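Local coordinates for protein Dr hemagglutinin structural subunit (Escherichia coli, PDB 1USQ) that forms the structural subunit of Dr fimbriae, mediates uropathogenic E. coli adherence to the upper urinary tract and binds the Dr blood group antigen, at residues P53-A58 against G119-I124; Y92-P97 against Y125-Q130. The protein carries 3 engineered substitutions. All coordinates share one frame; numbering follows the deposited sequence.

Interaction 1 of 2, residues P53-A58 against G119-I124. With CLM (chloramphenicol), chain K.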
ATOM      1  N   PRO A  53     -16.692   8.846  -4.139  1.00 12.97           N
ATOM      2  CA  PRO A  53     -17.556   8.407  -3.047  1.00 11.96           C
ATOM      3  C   PRO A  53     -16.758   7.669  -1.964  1.00 14.30           C
ATOM      4  O   PRO A  53     -15.654   7.151  -2.213  1.00 13.13           O
ATOM      5  CB  PRO A  53     -18.533   7.447  -3.743  1.00 13.12           C
ATOM      6  CG  PRO A  53     -17.714   6.838  -4.857  1.00 17.54           C
ATOM      7  CD  PRO A  53     -16.772   7.951  -5.315  1.00 13.15           C
ATOM      8  N   VAL A  54     -17.317   7.647  -0.758  1.00 10.02           N
ATOM      9  CA  VAL A  54     -16.754   6.896   0.353  1.00  9.30           C
ATOM     10  C   VAL A  54     -17.886   6.040   0.921  1.00 12.52           C
ATOM     11  O   VAL A  54     -18.907   6.567   1.357  1.00 13.19           O
ATOM     12  CB  VAL A  54     -16.215   7.855   1.477  1.00 13.32           C
ATOM     13  CG1 VAL A  54     -15.766   7.054   2.724  1.00 12.55           C
ATOM     14  CG2 VAL A  54     -15.073   8.705   0.943  1.00 13.41           C
ATOM     15  N   THR A  55     -17.732   4.725   0.894  1.00  9.29           N
ATOM     16  CA  THR A  55     -18.796   3.872   1.417  1.00  8.58           C
ATOM     17  C   THR A  55     -18.696   3.795   2.922  1.00 11.34           C
ATOM     18  O   THR A  55     -17.594   3.813   3.495  1.00  9.50           O
ATOM     19  CB  THR A  55     -18.735   2.447   0.852  1.00 13.23           C
ATOM     20  OG1 THR A  55     -17.486   1.850   1.230  1.00 11.82           O
ATOM     21  CG2 THR A  55     -18.871   2.464  -0.690  1.00  9.42           C
ATOM     22  N   VAL A  56     -19.859   3.700   3.559  1.00  8.83           N
ATOM     23  CA  VAL A  56     -19.950   3.573   5.001  1.00  6.79           C
ATOM     24  C   VAL A  56     -21.006   2.537   5.289  1.00  9.81           C
ATOM     25  O   VAL A  56     -22.096   2.568   4.720  1.00  7.61           O
ATOM     26  CB  VAL A  56     -20.383   4.917   5.657  1.00 10.23           C
ATOM     27  CG1 VAL A  56     -20.520   4.748   7.192  1.00  9.83           C
ATOM     28  CG2 VAL A  56     -19.400   6.030   5.309  1.00  9.41           C
ATOM     29  N   GLN A  57     -20.652   1.574   6.126  1.00  8.72           N
ATOM     30  CA  GLN A  57     -21.562   0.518   6.512  1.00  8.78           C
ATOM     31  C   GLN A  57     -21.356   0.280   7.998  1.00 12.27           C
ATOM     32  O   GLN A  57     -20.307  -0.198   8.414  1.00 12.32           O
ATOM     33  CB  GLN A  57     -21.263  -0.768   5.730  1.00 10.13           C
ATOM     34  CG  GLN A  57     -21.598  -0.681   4.247  1.00 11.14           C
ATOM     35  CD  GLN A  57     -23.070  -0.849   3.981  1.00 14.35           C
ATOM     36  OE1 GLN A  57     -23.864  -0.962   4.905  1.00 11.26           O
ATOM     37  NE2 GLN A  57     -23.437  -0.944   2.712  1.00  7.82           N
ATOM     38  N   ALA A  58     -22.333   0.680   8.797  1.00  8.52           N
ATOM     39  CA  ALA A  58     -22.270   0.503  10.248  1.00  7.90           C
ATOM     40  C   ALA A  58     -23.051  -0.731  10.688  1.00 11.72           C
ATOM     41  O   ALA A  58     -24.069  -1.098  10.080  1.00 10.84           O
ATOM     42  CB  ALA A  58     -22.821   1.767  10.966  1.00  8.79           C
ATOM     43  N   GLY A 119     -25.961   2.957   6.828  1.00  8.33           N
ATOM     44  CA  GLY A 119     -25.097   2.561   5.741  1.00  7.09           C
ATOM     45  C   GLY A 119     -25.417   3.575   4.663  1.00 10.54           C
ATOM     46  O   GLY A 119     -26.554   3.984   4.537  1.00 11.12           O
ATOM     47  N   GLY A 120     -24.414   4.026   3.925  1.00  7.07           N
ATOM     48  CA  GLY A 120     -24.659   4.988   2.868  1.00  7.00           C
ATOM     49  C   GLY A 120     -23.374   5.406   2.206  1.00 12.02           C
ATOM     50  O   GLY A 120     -22.314   4.863   2.490  1.00 10.34           O
ATOM     51  N   ILE A 121     -23.492   6.363   1.290  1.00  9.59           N
ATOM     52  CA  ILE A 121     -22.364   6.885   0.554  1.00  9.23           C
ATOM     53  C   ILE A 121     -22.115   8.308   1.020  1.00 13.36           C
ATOM     54  O   ILE A 121     -23.047   9.104   1.117  1.00 12.59           O
ATOM     55  CB  ILE A 121     -22.687   6.962  -0.954  1.00 11.77           C
ATOM     56  CG1 ILE A 121     -22.929   5.558  -1.533  1.00 12.67           C
ATOM     57  CG2 ILE A 121     -21.582   7.716  -1.704  1.00 10.51           C
ATOM     58  CD1 ILE A 121     -21.769   4.590  -1.309  1.00 19.91           C
ATOM     59  N   ILE A 122     -20.858   8.621   1.307  1.00 10.59           N
ATOM     60  CA  ILE A 122     -20.462   9.982   1.649  1.00  9.94           C
ATOM     61  C   ILE A 122     -19.691  10.507   0.450  1.00 12.08           C
ATOM     62  O   ILE A 122     -18.709   9.909   0.032  1.00 12.13           O
ATOM     63  CB  ILE A 122     -19.535   9.998   2.881  1.00 13.15           C
ATOM     64  CG1 ILE A 122     -20.282   9.483   4.123  1.00 13.50           C
ATOM     65  CG2 ILE A 122     -18.978  11.424   3.124  1.00 13.69           C
ATOM     66  CD1 ILE A 122     -21.182  10.533   4.790  1.00 13.95           C
ATOM     67  N   GLY A 123     -20.158  11.593  -0.142  1.00  7.33           N
ATOM     68  CA  GLY A 123     -19.457  12.154  -1.279  1.00  7.42           C
ATOM     69  C   GLY A 123     -18.398  13.175  -0.860  1.00 10.39           C
ATOM     70  O   GLY A 123     -18.575  13.916   0.100  1.00  8.39           O
ATOM     71  N   ILE A 124     -17.299  13.201  -1.597  1.00  8.53           N
ATOM     72  CA  ILE A 124     -16.237  14.171  -1.369  1.00  8.70           C
ATOM     73  C   ILE A 124     -16.217  15.079  -2.580  1.00 11.79           C
ATOM     74  O   ILE A 124     -16.075  14.612  -3.710  1.00 11.55           O
ATOM     75  CB  ILE A 124     -14.852  13.500  -1.234  1.00 11.71           C
ATOM     76  CG1 ILE A 124     -14.874  12.413  -0.141  1.00 13.09           C
ATOM     77  CG2 ILE A 124     -13.795  14.550  -0.898  1.00 12.53           C
ATOM     78  CD1 ILE A 124     -15.304  12.925   1.259  1.00 11.70           C
TER
HETATM   79  C1  CLM K1143     -19.804  11.575  -5.540  1.00 27.27           C
HETATM   80 CL1  CLM K1143     -18.420  12.475  -4.847  1.00 23.24          CL
HETATM   81 CL2  CLM K1143     -20.481  10.457  -4.330  1.00 24.98          CL
HETATM   82  C2  CLM K1143     -19.261  10.794  -6.805  1.00 28.28           C
HETATM   83  O2  CLM K1143     -18.063  10.479  -6.888  1.00 28.64           O
HETATM   84  N2  CLM K1143     -20.116  10.669  -7.750  1.00 30.68           N
HETATM   85  C3  CLM K1143     -20.475  10.280  -9.120  1.00 32.61           C
HETATM   86  C4  CLM K1143     -20.569  11.521 -10.024  1.00 36.20           C
HETATM   87  O4  CLM K1143     -19.271  11.957 -10.489  1.00 37.91           O
HETATM   88  C5  CLM K1143     -21.752   9.416  -9.121  1.00 30.65           C
HETATM   89  O5  CLM K1143     -22.820  10.280  -8.735  1.00 33.89           O
HETATM   90  C6  CLM K1143     -21.594   8.229  -8.193  1.00 26.27           C
HETATM   91  C7  CLM K1143     -20.519   7.348  -8.363  1.00 24.98           C
HETATM   92  C8  CLM K1143     -20.387   6.231  -7.505  1.00 24.76           C
HETATM   93  C9  CLM K1143     -21.385   6.064  -6.539  1.00 25.37           C
HETATM   94  N9  CLM K1143     -21.281   4.870  -5.633  1.00 28.69           N
HETATM   95  O9A CLM K1143     -22.202   4.737  -4.818  1.00 32.47           O
HETATM   96  O9B CLM K1143     -20.328   4.134  -5.743  1.00 28.95           O
HETATM   97  C10 CLM K1143     -22.432   6.919  -6.375  1.00 25.40           C
HETATM   98  C11 CLM K1143     -22.544   8.024  -7.199  1.00 24.37           C
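Pro53 and Ile121, in contact through CB and CG2, border the flat nitrophenyl group of chloramphenicol: Pro53 CG lies off the ring plane and beyond its rim, 3.8 Å from C8, while Ile121 CG1 meets nitro oxygen O9A from the same side of that plane. Chlorine CL2 settles against Pro53 CB at 3.6 Å and Gly123 CA, where the absence of a side chain leaves room for it. Thr55 CG2 touches Ile121 CD1 at 3.6 Å. This antiparallel ladder, at an edge of the subunit's beta-sandwich, thus forms part of the chloramphenicol site; its other face is hydrophobic. Val54, with CG1 anti to the backbone N (chi1 174°), sets CG2 against Ile124 CG1 at 3.9 Å, and Val56 CG2 reaches Ile122 CG1 at 3.8 Å. Two reciprocal backbone pairs, Val54 with Ile122 and Val56 with Gly120, hold the register; the bond from Ile122 N to Val54 O is almost straight (177°). Strand 119-126 pairs with strand 50-59 along one edge and with strand 90-97 along the other, where Ile95 packs on Ile122 and Ile124. At the far end Gln57 and Ala58 ladder with a strand of the second subunit, and Val56 packs on Val31 of that subunit.

Interaction 2 of 2, residues Y92-P97 against Y125-Q130; sequences YVNIRP and YVDGQQ. With CLM (chloramphenicol), chain K.
Asn94 and Tyr125 form an antiparallel hydrogen-bonded pair, Asn94 N to Tyr125 O 2.7 Å and Tyr125 N to Asn94 O 2.9 Å, after which the second strand gives way to a turn at Asp127. Beside this pair the guanidinium of Arg96 stacks on one face of the Tyr125 ring, the planes 13° apart, and CZ stands 4.2 Å from the ring centroid in a cation-pi contact. Arg96 leaves the backbone extended and bends at chi3 (85°), which brings NH2 over the ring near CZ. The opposite ring face carries chlorine CL1 of chloramphenicol, so the phenol, sandwiched between cation and ligand, is this contact's share of the chloramphenicol site; a water that donates to Arg96 O also lies close to the phenol OH. At the other end, in the turn that ends strand 119-126, the amide of Gln130 grips both polar backbone atoms of Tyr92: OE1 accepts from Tyr92 N (2.9 Å) on a lone pair, and NE2 donates to Tyr92 O (3.0 Å). That carbonyl also takes Asp127 N, and NE2 gives a further bond to Gly128 O, fixing the rotation of the amide and the shape of the turn. A water links Asn94 ND2 to Val126 O. Asp47 bonds Gly128 N and Leu45 meets Val126, while Val93 packs inward on Phe80 and Leu82 of strand 79-84, placing strand 90-97 between strands 79-84 and 119-126.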
ATOM      1  N   TYR A  92      -9.294  21.993  -0.371  1.00  9.13           N
ATOM      2  CA  TYR A  92     -10.478  22.058   0.459  1.00  8.81           C
ATOM      3  C   TYR A  92     -11.636  21.304  -0.154  1.00 11.15           C
ATOM      4  O   TYR A  92     -11.893  21.417  -1.353  1.00 10.34           O
ATOM      5  CB  TYR A  92     -10.861  23.505   0.721  1.00 10.75           C
ATOM      6  CG  TYR A  92      -9.838  24.228   1.558  1.00 13.51           C
ATOM      7  CD1 TYR A  92      -8.907  25.078   0.970  1.00 15.49           C
ATOM      8  CD2 TYR A  92      -9.746  23.998   2.923  1.00 14.78           C
ATOM      9  CE1 TYR A  92      -7.949  25.730   1.733  1.00 17.18           C
ATOM     10  CE2 TYR A  92      -8.795  24.646   3.695  1.00 16.37           C
ATOM     11  CZ  TYR A  92      -7.902  25.508   3.095  1.00 22.32           C
ATOM     12  OH  TYR A  92      -6.966  26.166   3.858  1.00 24.29           O
ATOM     13  N   VAL A  93     -12.299  20.492   0.663  1.00  7.13           N
ATOM     14  CA  VAL A  93     -13.444  19.723   0.191  1.00  7.97           C
ATOM     15  C   VAL A  93     -14.634  19.850   1.119  1.00 12.20           C
ATOM     16  O   VAL A  93     -14.496  20.249   2.289  1.00 10.48           O
ATOM     17  CB  VAL A  93     -13.114  18.205   0.046  1.00 11.09           C
ATOM     18  CG1 VAL A  93     -12.048  18.005  -0.999  1.00 11.27           C
ATOM     19  CG2 VAL A  93     -12.661  17.606   1.401  1.00 10.92           C
ATOM     20  N   ASN A  94     -15.797  19.504   0.577  1.00  9.34           N
ATOM     21  CA  ASN A  94     -17.016  19.368   1.339  1.00  9.67           C
ATOM     22  C   ASN A  94     -17.314  17.873   1.378  1.00 13.96           C
ATOM     23  O   ASN A  94     -17.052  17.147   0.414  1.00 12.00           O
ATOM     24  CB  ASN A  94     -18.165  20.102   0.654  1.00 12.00           C
ATOM     25  CG  ASN A  94     -18.216  21.574   1.015  1.00 33.37           C
ATOM     26  OD1 ASN A  94     -18.137  21.943   2.184  1.00 28.11           O
ATOM     27  ND2 ASN A  94     -18.365  22.423   0.009  1.00 27.16           N
ATOM     28  N   ILE A  95     -17.818  17.424   2.519  1.00 12.20           N
ATOM     29  CA  ILE A  95     -18.168  16.029   2.752  1.00 12.77           C
ATOM     30  C   ILE A  95     -19.680  15.984   3.007  1.00 15.79           C
ATOM     31  O   ILE A  95     -20.204  16.718   3.855  1.00 13.20           O
ATOM     32  CB  ILE A  95     -17.427  15.508   4.008  1.00 16.53           C
ATOM     33  CG1 ILE A  95     -15.915  15.508   3.758  1.00 17.60           C
ATOM     34  CG2 ILE A  95     -17.930  14.141   4.400  1.00 18.13           C
ATOM     35  CD1 ILE A  95     -15.083  15.249   4.993  1.00 26.88           C
ATOM     36  N   ARG A  96     -20.389  15.191   2.217  1.00 13.28           N
ATOM     37  CA  ARG A  96     -21.848  15.185   2.277  1.00 13.32           C
ATOM     38  C   ARG A  96     -22.430  13.815   1.898  1.00 16.51           C
ATOM     39  O   ARG A  96     -22.106  13.278   0.837  1.00 14.46           O
ATOM     40  CB  ARG A  96     -22.384  16.265   1.305  1.00 17.42           C
ATOM     41  CG  ARG A  96     -23.902  16.318   1.183  1.00 35.27           C
ATOM     42  CD  ARG A  96     -24.353  17.482   0.307  1.00 52.64           C
ATOM     43  NE  ARG A  96     -24.346  17.132  -1.111  1.00 71.99           N
ATOM     44  CZ  ARG A  96     -23.515  17.658  -2.006  1.00 90.98           C
ATOM     45  NH1 ARG A  96     -22.625  18.572  -1.632  1.00 79.56           N
ATOM     46  NH2 ARG A  96     -23.575  17.275  -3.277  1.00 78.47           N
ATOM     47  N   PRO A  97     -23.308  13.265   2.749  1.00 13.92           N
ATOM     48  CA  PRO A  97     -23.946  11.988   2.433  1.00 12.18           C
ATOM     49  C   PRO A  97     -24.847  12.206   1.225  1.00 13.41           C
ATOM     50  O   PRO A  97     -25.378  13.304   1.023  1.00 12.71           O
ATOM     51  CB  PRO A  97     -24.782  11.700   3.687  1.00 14.32           C
ATOM     52  CG  PRO A  97     -25.132  13.065   4.203  1.00 19.45           C
ATOM     53  CD  PRO A  97     -23.850  13.848   3.994  1.00 15.34           C
ATOM     54  N   TYR A 125     -16.407  16.375  -2.340  1.00  9.18           N
ATOM     55  CA  TYR A 125     -16.512  17.367  -3.407  1.00  8.09           C
ATOM     56  C   TYR A 125     -15.539  18.529  -3.208  1.00 13.26           C
ATOM     57  O   TYR A 125     -15.368  19.025  -2.087  1.00 12.81           O
ATOM     58  CB  TYR A 125     -17.935  17.943  -3.437  1.00  9.33           C
ATOM     59  CG  TYR A 125     -19.019  16.893  -3.560  1.00 10.39           C
ATOM     60  CD1 TYR A 125     -19.496  16.504  -4.804  1.00 12.23           C
ATOM     61  CD2 TYR A 125     -19.572  16.300  -2.421  1.00 11.75           C
ATOM     62  CE1 TYR A 125     -20.482  15.518  -4.915  1.00 13.11           C
ATOM     63  CE2 TYR A 125     -20.537  15.310  -2.518  1.00 11.67           C
ATOM     64  CZ  TYR A 125     -21.001  14.939  -3.766  1.00 16.40           C
ATOM     65  OH  TYR A 125     -21.962  13.957  -3.864  1.00 16.37           O
ATOM     66  N   VAL A 126     -15.016  19.053  -4.309  1.00  9.68           N
ATOM     67  CA  VAL A 126     -14.161  20.242  -4.239  1.00  9.95           C
ATOM     68  C   VAL A 126     -14.970  21.419  -3.653  1.00 13.89           C
ATOM     69  O   VAL A 126     -16.109  21.655  -4.060  1.00 14.26           O
ATOM     70  CB  VAL A 126     -13.608  20.627  -5.633  1.00 13.09           C
ATOM     71  CG1 VAL A 126     -12.939  22.024  -5.594  1.00 12.59           C
ATOM     72  CG2 VAL A 126     -12.611  19.553  -6.130  1.00 13.37           C
ATOM     73  N   ASP A 127     -14.404  22.097  -2.650  1.00 10.16           N
ATOM     74  CA  ASP A 127     -15.082  23.233  -1.991  1.00 10.21           C
ATOM     75  C   ASP A 127     -14.454  24.552  -2.448  1.00 14.20           C
ATOM     76  O   ASP A 127     -13.408  24.959  -1.941  1.00 12.67           O
ATOM     77  CB  ASP A 127     -14.975  23.104  -0.467  1.00 11.93           C
ATOM     78  CG  ASP A 127     -15.640  24.272   0.284  1.00 21.16           C
ATOM     79  OD1 ASP A 127     -16.441  25.006  -0.316  1.00 20.77           O
ATOM     80  OD2 ASP A 127     -15.382  24.428   1.494  1.00 26.20           O
ATOM     81  N   GLY A 128     -15.090  25.204  -3.418  1.00 11.95           N
ATOM     82  CA  GLY A 128     -14.556  26.438  -3.993  1.00 11.66           C
ATOM     83  C   GLY A 128     -13.594  26.057  -5.120  1.00 15.22           C
ATOM     84  O   GLY A 128     -12.852  25.089  -4.998  1.00 13.89           O
ATOM     85  N   GLN A 129     -13.641  26.777  -6.239  1.00 10.66           N
ATOM     86  CA  GLN A 129     -12.753  26.464  -7.359  1.00  9.27           C
ATOM     87  C   GLN A 129     -11.305  26.601  -6.895  1.00 12.88           C
ATOM     88  O   GLN A 129     -10.931  27.582  -6.233  1.00 10.93           O
ATOM     89  CB  GLN A 129     -13.024  27.379  -8.567  1.00  9.62           C
ATOM     90  CG  GLN A 129     -12.419  28.799  -8.438  1.00  9.33           C
ATOM     91  CD  GLN A 129     -10.959  28.850  -8.854  1.00 17.77           C
ATOM     92  OE1 GLN A 129     -10.449  27.933  -9.498  1.00 12.24           O
ATOM     93  NE2 GLN A 129     -10.275  29.918  -8.474  1.00 17.58           N
ATOM     94  N   GLN A 130     -10.508  25.582  -7.180  1.00  9.63           N
ATOM     95  CA  GLN A 130      -9.116  25.578  -6.759  1.00 10.08           C
ATOM     96  C   GLN A 130      -8.255  25.139  -7.933  1.00 17.09           C
ATOM     97  O   GLN A 130      -7.457  24.189  -7.841  1.00 16.73           O
ATOM     98  CB  GLN A 130      -8.955  24.659  -5.552  1.00 10.86           C
ATOM     99  CG  GLN A 130      -9.627  25.210  -4.300  1.00  9.33           C
ATOM    100  CD  GLN A 130      -9.787  24.169  -3.216  1.00 17.80           C
ATOM    101  OE1 GLN A 130      -8.855  23.904  -2.447  1.00 10.66           O
ATOM    102  NE2 GLN A 130     -10.991  23.619  -3.102  1.00  9.72           N
TER
HETATM  103  C1  CLM K1143     -19.804  11.575  -5.540  1.00 27.27           C
HETATM  104 CL1  CLM K1143     -18.420  12.475  -4.847  1.00 23.24          CL
HETATM  105 CL2  CLM K1143     -20.481  10.457  -4.330  1.00 24.98          CL
HETATM  106  C2  CLM K1143     -19.261  10.794  -6.805  1.00 28.28           C
HETATM  107  O2  CLM K1143     -18.063  10.479  -6.888  1.00 28.64           O
HETATM  108  N2  CLM K1143     -20.116  10.669  -7.750  1.00 30.68           N
HETATM  109  C3  CLM K1143     -20.475  10.280  -9.120  1.00 32.61           C
HETATM  110  C4  CLM K1143     -20.569  11.521 -10.024  1.00 36.20           C
HETATM  111  O4  CLM K1143     -19.271  11.957 -10.489  1.00 37.91           O
HETATM  112  C5  CLM K1143     -21.752   9.416  -9.121  1.00 30.65           C
HETATM  113  O5  CLM K1143     -22.820  10.280  -8.735  1.00 33.89           O
HETATM  114  C6  CLM K1143     -21.594   8.229  -8.193  1.00 26.27           C
HETATM  115  C7  CLM K1143     -20.519   7.348  -8.363  1.00 24.98           C
HETATM  116  C8  CLM K1143     -20.387   6.231  -7.505  1.00 24.76           C
HETATM  117  C9  CLM K1143     -21.385   6.064  -6.539  1.00 25.37           C
HETATM  118  N9  CLM K1143     -21.281   4.870  -5.633  1.00 28.69           N
HETATM  119  O9A CLM K1143     -22.202   4.737  -4.818  1.00 32.47           O
HETATM  120  O9B CLM K1143     -20.328   4.134  -5.743  1.00 28.95           O
HETATM  121  C10 CLM K1143     -22.432   6.919  -6.375  1.00 25.40           C
HETATM  122  C11 CLM K1143     -22.544   8.024  -7.199  1.00 24.37           C
HETATM  123  O   HOH W   1     -18.492  21.568  -2.478  1.00 23.70           O
HETATM  124  O   HOH W   2     -23.316  13.687  -1.760  1.00 19.64           O

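From the N terminus, segment 53-58 comes first, then 92-97, then 119-124 running directly into 125-130. Interaction 1 closes a loop of 60 residues that contains 92-97; interaction 2 closes one of 27 residues that contains 119-124, so the two contacts cross rather than nest. Strand 119-126 serves both and joins an early strand to a later one, giving three neighbouring strands of the same sheet in the order 50-59, 119-126, 90-97. The joint is sealed by a probable hydrogen bond from Gly123 N to Arg96 O (2.8 Å) and by Ile122 packing on Ile95. Chloramphenicol spans the two contacts: CL2 rests on interaction 1, and CL1 lies at the junction, near Ile124 and Tyr125.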